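AvrRxo1-ORF1 (Xanthomonas oryzae pv. oryzicola, PDB 4Z8Q) is a type III effector with a zeta-toxin-like kinase domain that probably phosphorylates a small-molecule substrate and binds AvrRxo1-ORF2, its likely antitoxin or chaperone partner. Local coordinates at the interface of chains A and B. Sequence-based numbering; all coordinates share one arbitrary frame. Chains: chain A, AvrRxo1-ORF1; chain B, AvrRxo1-ORF2.

Contact 1: the interface of chains A and B. Residues chain A 262-264; chain B 3-5, 9.
A:Val264 and B:Leu4 face each other as an antiparallel beta bridge, paired through both backbone amide and carbonyl groups. From A:Val264 N to B:Leu4 O the distance is 2.8 Å, and the angle of 171° at the hydrogen marks a nearly straight bond, with the donor in the carbonyl plane. The return bond, B:Leu4 N to A:Val264 O, is equally short at 2.8 Å but more bent, with 154° at the hydrogen. Its donor also sits above the plane of the accepting carbonyl.

The side chains of the bridged pair lie alongside each other, A:Val264 CB meeting B:Leu4 CB at 3.9 Å. On the neighbouring residues, A:Ser263 presents its CB to the B:Thr3 methyl CG2 at 4.1 Å. That methyl also packs on the A:Val264 carbonyl, because CG2 stands anti to the backbone N of B:Thr3 while OG1 takes the place beside it.

A separate approach comes from A:Phe262. With CG anti to its backbone N (chi1 175°), the ring extends to B:Ala9, whose carbonyl O meets the ring edge in plane, 3.5 Å from CE2. The B:Ala9 methyl CB lies 3.9 Å from A:Phe262 CD2, so the ring edge rests against B:Ala9 in the first turn of helix 6-38.

In the fold, the N-terminal segment of AvrRxo1-ORF2, just ahead of that long helix, pairs with A:Val264, the residue directly after strand 261-263 of AvrRxo1-ORF1.

Contact 2: the interface of chains A and B. Residues chain A 108, 123-124, 206-209, 330; chain B 96-97.
B:Trp97, near the C-terminus of AvrRxo1-ORF2, inserts its indole into a proline-lined pocket of the zeta-toxin-family protein AvrRxo1-ORF1, which hides 132 Å² of this residue. Two consecutive prolines pack on one face of the indole. A:Pro208 CA lies over the six-membered ring, 3.7 Å from its centroid, and A:Pro209 CD over the five-membered ring at 3.5 Å; both are CH-pi contacts.

A:Ser123 packs from the opposite face, its CB 3.7 Å from B:Trp97 CH2 near the rim, so the indole is sandwiched between it and the prolines. On the proline side, offset past the outer rim, the hydroxyl OG of A:Ser330 comes within 3.3 Å of B:Trp97 CZ2, and the carbonyl oxygen of A:Arg207 lies near CH2. Indole CG stands anti to the carbonyl carbon of B:Trp97 (chi1 -60°), and chi2 of 85° turns the ring broadside to the prolines.

One shell out, A:Ser330 OG donates a hydrogen bond to A:Arg207 O, close to in line with that carbonyl bond (C=O...donor angle 161°). This ties helix 322-331 to the loop carrying the prolines and holds both oxygens on the proline side.

Water 2, over the indole face opposite the prolines, links the A:Lys108 amino group NZ at 3.1 Å to B:Ser96 O at 2.9 Å. Water 1 joins the hydroxyl OG of B:Ser96 to the carbonyl O of A:Ala124, the latter at 3.0 Å. The lysine's extended chain, from the first residue of helix 108-113, carries NZ to water 2.

Contact 3: the interface of chains A and B. Residues chain A 163-164; chain B 60, 65.
The first turn of helix 163-176 of AvrRxo1-ORF1 meets the loop residue B:Leu60 and helix 63-77 of AvrRxo1-ORF2. B:Glu65 reaches across with an extended chain, and its carboxylate OE1 accepts a hydrogen bond from the backbone A:Tyr164 N at 3.0 Å. OE1 uses its syn lone pair, and the angle of 138° at the hydrogen shows a distinctly bent bond. An acidic group held at a helix N-terminus in this way would probably be favoured by the helix dipole.

B:Glu65 OE1 also lies in plane at the edge of the A:Tyr164 ring, 3.2 Å from CD1, while the carboxylate and ring planes are turned 57° apart. B:Leu60 approaches a face instead: its CB sits over the ring centre, 4.0 Å from the centroid, and its methyl CD1 touches A:Tyr164 CD1 at 3.7 Å. The ring can meet both partners because A:Tyr164 CG lies between backbone N and carbonyl carbon (chi1 76°). A:Glu163 OE2 is 4.6 Å from B:Glu65 OE2, a proximity of like charges that may raise the proton affinity of either group.

In the fold, this contact sits where the start of a helix of AvrRxo1-ORF1, between strands 154-156 and 179-185 in sequence, abuts the partner's helix 63-77.

Contact 1: the interface of chains A and B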
loop_
_atom_site.group_PDB
_atom_site.type_symbol
_atom_site.label_atom_id
_atom_site.label_comp_id
_atom_site.label_asym_id
_atom_site.label_seq_id
_atom_site.Cartn_x
_atom_site.Cartn_y
_atom_site.Cartn_z
ATOM N N PHE A 262 -9.820 20.335 -16.559
ATOM C CA PHE A 262 -9.247 19.226 -15.787
ATOM C C PHE A 262 -10.271 18.139 -15.437
ATOM O O PHE A 262 -11.351 18.426 -14.899
ATOM C CB PHE A 262 -8.576 19.762 -14.527
ATOM C CG PHE A 262 -8.066 18.693 -13.617
ATOM C CD1 PHE A 262 -7.011 17.868 -14.009
ATOM C CD2 PHE A 262 -8.628 18.514 -12.368
ATOM C CE1 PHE A 262 -6.535 16.894 -13.169
ATOM C CE2 PHE A 262 -8.167 17.528 -11.525
ATOM C CZ PHE A 262 -7.117 16.713 -11.921
ATOM N N SER A 263 -9.923 16.887 -15.740
ATOM C CA SER A 263 -10.820 15.768 -15.498
ATOM C C SER A 263 -10.067 14.584 -14.926
ATOM O O SER A 263 -8.890 14.409 -15.199
ATOM C CB SER A 263 -11.510 15.358 -16.802
ATOM O OG SER A 263 -12.454 16.343 -17.182
ATOM N N VAL A 264 -10.744 13.773 -14.120
ATOM C CA VAL A 264 -10.120 12.570 -13.585
ATOM C C VAL A 264 -10.862 11.320 -14.065
ATOM O O VAL A 264 -11.900 10.935 -13.496
ATOM C CB VAL A 264 -10.040 12.611 -12.036
ATOM C CG1 VAL A 264 -9.431 11.320 -11.500
ATOM C CG2 VAL A 264 -9.192 13.806 -11.594
ATOM N N THR B 3 -16.051 9.401 -14.681
ATOM C CA THR B 3 -15.008 10.403 -14.731
ATOM C C THR B 3 -15.369 11.549 -13.791
ATOM O O THR B 3 -16.502 12.042 -13.801
ATOM C CB THR B 3 -14.864 10.917 -16.168
ATOM O OG1 THR B 3 -14.356 9.850 -16.980
ATOM C CG2 THR B 3 -13.921 12.102 -16.238
ATOM N N LEU B 4 -14.430 11.969 -12.956
ATOM C CA LEU B 4 -14.676 13.164 -12.142
ATOM C C LEU B 4 -14.421 14.400 -13.002
ATOM O O LEU B 4 -13.408 14.476 -13.711
ATOM C CB LEU B 4 -13.772 13.184 -10.902
ATOM C CG LEU B 4 -13.679 11.934 -10.020
ATOM C CD1 LEU B 4 -12.780 12.210 -8.829
ATOM C CD2 LEU B 4 -15.030 11.497 -9.533
ATOM N N THR B 5 -15.331 15.373 -12.935
ATOM C CA THR B 5 -15.231 16.587 -13.741
ATOM C C THR B 5 -15.449 17.822 -12.878
ATOM O O THR B 5 -15.858 17.715 -11.710
ATOM C CB THR B 5 -16.305 16.626 -14.865
ATOM O OG1 THR B 5 -17.593 16.809 -14.267
ATOM C CG2 THR B 5 -16.318 15.331 -15.677
ATOM N N ALA B 9 -13.635 17.118 -9.681
ATOM C CA ALA B 9 -12.287 16.763 -10.103
ATOM C C ALA B 9 -11.294 17.642 -9.359
ATOM O O ALA B 9 -10.312 17.159 -8.800
ATOM C CB ALA B 9 -12.127 16.937 -11.619
#

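Contact 2: the interface of chains A and B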
loop_
_atom_site.group_PDB
_atom_site.type_symbol
_atom_site.label_atom_id
_atom_site.label_comp_id
_atom_site.label_asym_id
_atom_site.label_seq_id
_atom_site.Cartn_x
_atom_site.Cartn_y
_atom_site.Cartn_z
ATOM N N LYS A 108 24.296 7.000 -27.804
ATOM C CA LYS A 108 25.043 5.996 -27.051
ATOM C C LYS A 108 25.557 4.821 -27.868
ATOM O O LYS A 108 26.721 4.442 -27.744
ATOM C CB LYS A 108 24.223 5.495 -25.864
ATOM C CG LYS A 108 24.291 6.425 -24.669
ATOM C CD LYS A 108 23.501 5.860 -23.512
ATOM C CE LYS A 108 23.628 6.765 -22.316
ATOM N NZ LYS A 108 22.880 6.241 -21.131
ATOM N N SER A 123 27.627 1.175 -21.876
ATOM C CA SER A 123 26.737 2.327 -21.836
ATOM C C SER A 123 27.270 3.370 -20.873
ATOM O O SER A 123 27.243 4.564 -21.162
ATOM C CB SER A 123 25.319 1.909 -21.439
ATOM O OG SER A 123 24.628 1.441 -22.574
ATOM N N ALA A 124 27.792 2.915 -19.743
ATOM C CA ALA A 124 28.303 3.827 -18.721
ATOM C C ALA A 124 29.560 4.593 -19.148
ATOM O O ALA A 124 29.793 5.726 -18.705
ATOM C CB ALA A 124 28.553 3.083 -17.430
ATOM N N PRO A 206 18.409 1.282 -23.509
ATOM C CA PRO A 206 19.314 1.094 -22.375
ATOM C C PRO A 206 18.852 0.010 -21.416
ATOM O O PRO A 206 17.646 -0.265 -21.284
ATOM C CB PRO A 206 19.305 2.468 -21.661
ATOM C CG PRO A 206 18.140 3.221 -22.229
ATOM C CD PRO A 206 17.952 2.679 -23.632
ATOM N N ARG A 207 19.826 -0.588 -20.739
ATOM C CA ARG A 207 19.581 -1.603 -19.725
ATOM C C ARG A 207 20.155 -1.130 -18.381
ATOM O O ARG A 207 21.201 -1.605 -17.953
ATOM C CB ARG A 207 20.212 -2.935 -20.167
ATOM C CG ARG A 207 19.451 -3.613 -21.308
ATOM C CD ARG A 207 20.297 -4.629 -22.092
ATOM N NE ARG A 207 21.405 -3.997 -22.818
ATOM C CZ ARG A 207 22.682 -4.091 -22.455
ATOM N NH1 ARG A 207 23.008 -4.794 -21.376
ATOM N NH2 ARG A 207 23.635 -3.492 -23.168
ATOM N N PRO A 208 19.466 -0.188 -17.711
ATOM C CA PRO A 208 19.956 0.374 -16.449
ATOM C C PRO A 208 19.829 -0.620 -15.318
ATOM O O PRO A 208 19.012 -1.549 -15.398
ATOM C CB PRO A 208 18.994 1.535 -16.186
ATOM C CG PRO A 208 17.726 1.121 -16.872
ATOM C CD PRO A 208 18.213 0.462 -18.135
ATOM N N PRO A 209 20.641 -0.447 -14.273
ATOM C CA PRO A 209 20.528 -1.317 -13.106
ATOM C C PRO A 209 19.385 -0.862 -12.219
ATOM O O PRO A 209 18.788 0.210 -12.446
ATOM C CB PRO A 209 21.865 -1.101 -12.389
ATOM C CG PRO A 209 22.220 0.315 -12.717
ATOM C CD PRO A 209 21.767 0.502 -14.155
ATOM N N SER A 330 22.416 -5.566 -16.935
ATOM C CA SER A 330 22.991 -4.282 -17.294
ATOM C C SER A 330 24.445 -4.411 -17.754
ATOM O O SER A 330 24.913 -3.637 -18.594
ATOM C CB SER A 330 22.958 -3.344 -16.091
ATOM O OG SER A 330 23.213 -2.013 -16.512
ATOM N N SER B 96 25.293 7.848 -14.064
ATOM C CA SER B 96 25.843 7.073 -15.173
ATOM C C SER B 96 24.748 6.694 -16.160
ATOM O O SER B 96 25.028 6.195 -17.260
ATOM C CB SER B 96 26.507 5.795 -14.665
ATOM O OG SER B 96 27.846 6.031 -14.274
ATOM N N TRP B 97 23.500 6.896 -15.749
ATOM C CA TRP B 97 22.350 6.535 -16.567
ATOM C C TRP B 97 21.376 7.694 -16.696
ATOM O O TRP B 97 21.530 8.727 -16.049
ATOM C CB TRP B 97 21.640 5.307 -15.985
ATOM C CG TRP B 97 22.539 4.132 -15.928
ATOM C CD1 TRP B 97 23.426 3.833 -14.937
ATOM C CD2 TRP B 97 22.688 3.105 -16.925
ATOM N NE1 TRP B 97 24.106 2.677 -15.246
ATOM C CE2 TRP B 97 23.674 2.217 -16.462
ATOM C CE3 TRP B 97 22.073 2.853 -18.158
ATOM C CZ2 TRP B 97 24.061 1.083 -17.185
ATOM C CZ3 TRP B 97 22.459 1.739 -18.875
ATOM C CH2 TRP B 97 23.439 0.860 -18.383
HETATM O O HOH W 1 29.424 7.356 -16.209
HETATM O O HOH W 2 24.685 4.327 -19.412
#

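Contact 3: the interface of chains A and B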
loop_
_atom_site.group_PDB
_atom_site.type_symbol
_atom_site.label_atom_id
_atom_site.label_comp_id
_atom_site.label_asym_id
_atom_site.label_seq_id
_atom_site.Cartn_x
_atom_site.Cartn_y
_atom_site.Cartn_z
ATOM N N GLU A 163 11.021 18.370 -10.788
ATOM C CA GLU A 163 10.457 19.696 -10.937
ATOM C C GLU A 163 11.336 20.613 -11.789
ATOM O O GLU A 163 10.845 21.273 -12.697
ATOM C CB GLU A 163 10.257 20.287 -9.548
ATOM C CG GLU A 163 9.575 21.605 -9.520
ATOM C CD GLU A 163 9.238 22.017 -8.108
ATOM O OE1 GLU A 163 8.815 21.138 -7.319
ATOM O OE2 GLU A 163 9.404 23.217 -7.794
ATOM N N TYR A 164 12.635 20.646 -11.515
ATOM C CA TYR A 164 13.508 21.524 -12.278
ATOM C C TYR A 164 13.535 21.140 -13.756
ATOM O O TYR A 164 13.701 21.998 -14.603
ATOM C CB TYR A 164 14.923 21.570 -11.690
ATOM C CG TYR A 164 15.781 20.362 -11.968
ATOM C CD1 TYR A 164 15.786 19.279 -11.101
ATOM C CD2 TYR A 164 16.599 20.313 -13.081
ATOM C CE1 TYR A 164 16.572 18.184 -11.343
ATOM C CE2 TYR A 164 17.387 19.220 -13.334
ATOM C CZ TYR A 164 17.372 18.160 -12.455
ATOM O OH TYR A 164 18.158 17.060 -12.690
ATOM N N LEU B 60 20.510 21.300 -12.155
ATOM C CA LEU B 60 19.931 21.618 -10.858
ATOM C C LEU B 60 20.830 22.599 -10.123
ATOM O O LEU B 60 21.942 22.258 -9.708
ATOM C CB LEU B 60 19.709 20.357 -10.018
ATOM C CG LEU B 60 18.970 20.640 -8.708
ATOM C CD1 LEU B 60 17.772 21.548 -8.956
ATOM C CD2 LEU B 60 18.532 19.357 -8.027
ATOM N N GLU B 65 16.392 22.543 -3.776
ATOM C CA GLU B 65 15.947 21.356 -4.492
ATOM C C GLU B 65 17.063 20.309 -4.421
ATOM O O GLU B 65 16.795 19.132 -4.184
ATOM C CB GLU B 65 15.578 21.688 -5.944
ATOM C CG GLU B 65 14.526 20.752 -6.548
ATOM C CD GLU B 65 14.059 21.183 -7.935
ATOM O OE1 GLU B 65 13.799 20.294 -8.783
ATOM O OE2 GLU B 65 13.948 22.407 -8.176
#

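Contact 1 and contact 2 lie about 38 Å apart between the centres of their C-alpha atoms, with contact 3 about 28 Å from contact 1 and 23 Å from contact 2. No residue or secondary-structure element is shared among them. AvrRxo1-ORF2 contributes its N-terminal stretch to contact 1, its middle to contact 3 and its C-terminal end to contact 2, so the small partner is attached at points from its start to its end. On AvrRxo1-ORF1 the sites draw on segments far apart in sequence, which suggests that binding recognises the folded AvrRxo1-ORF1. The deposited assembly contains two copies of each protein.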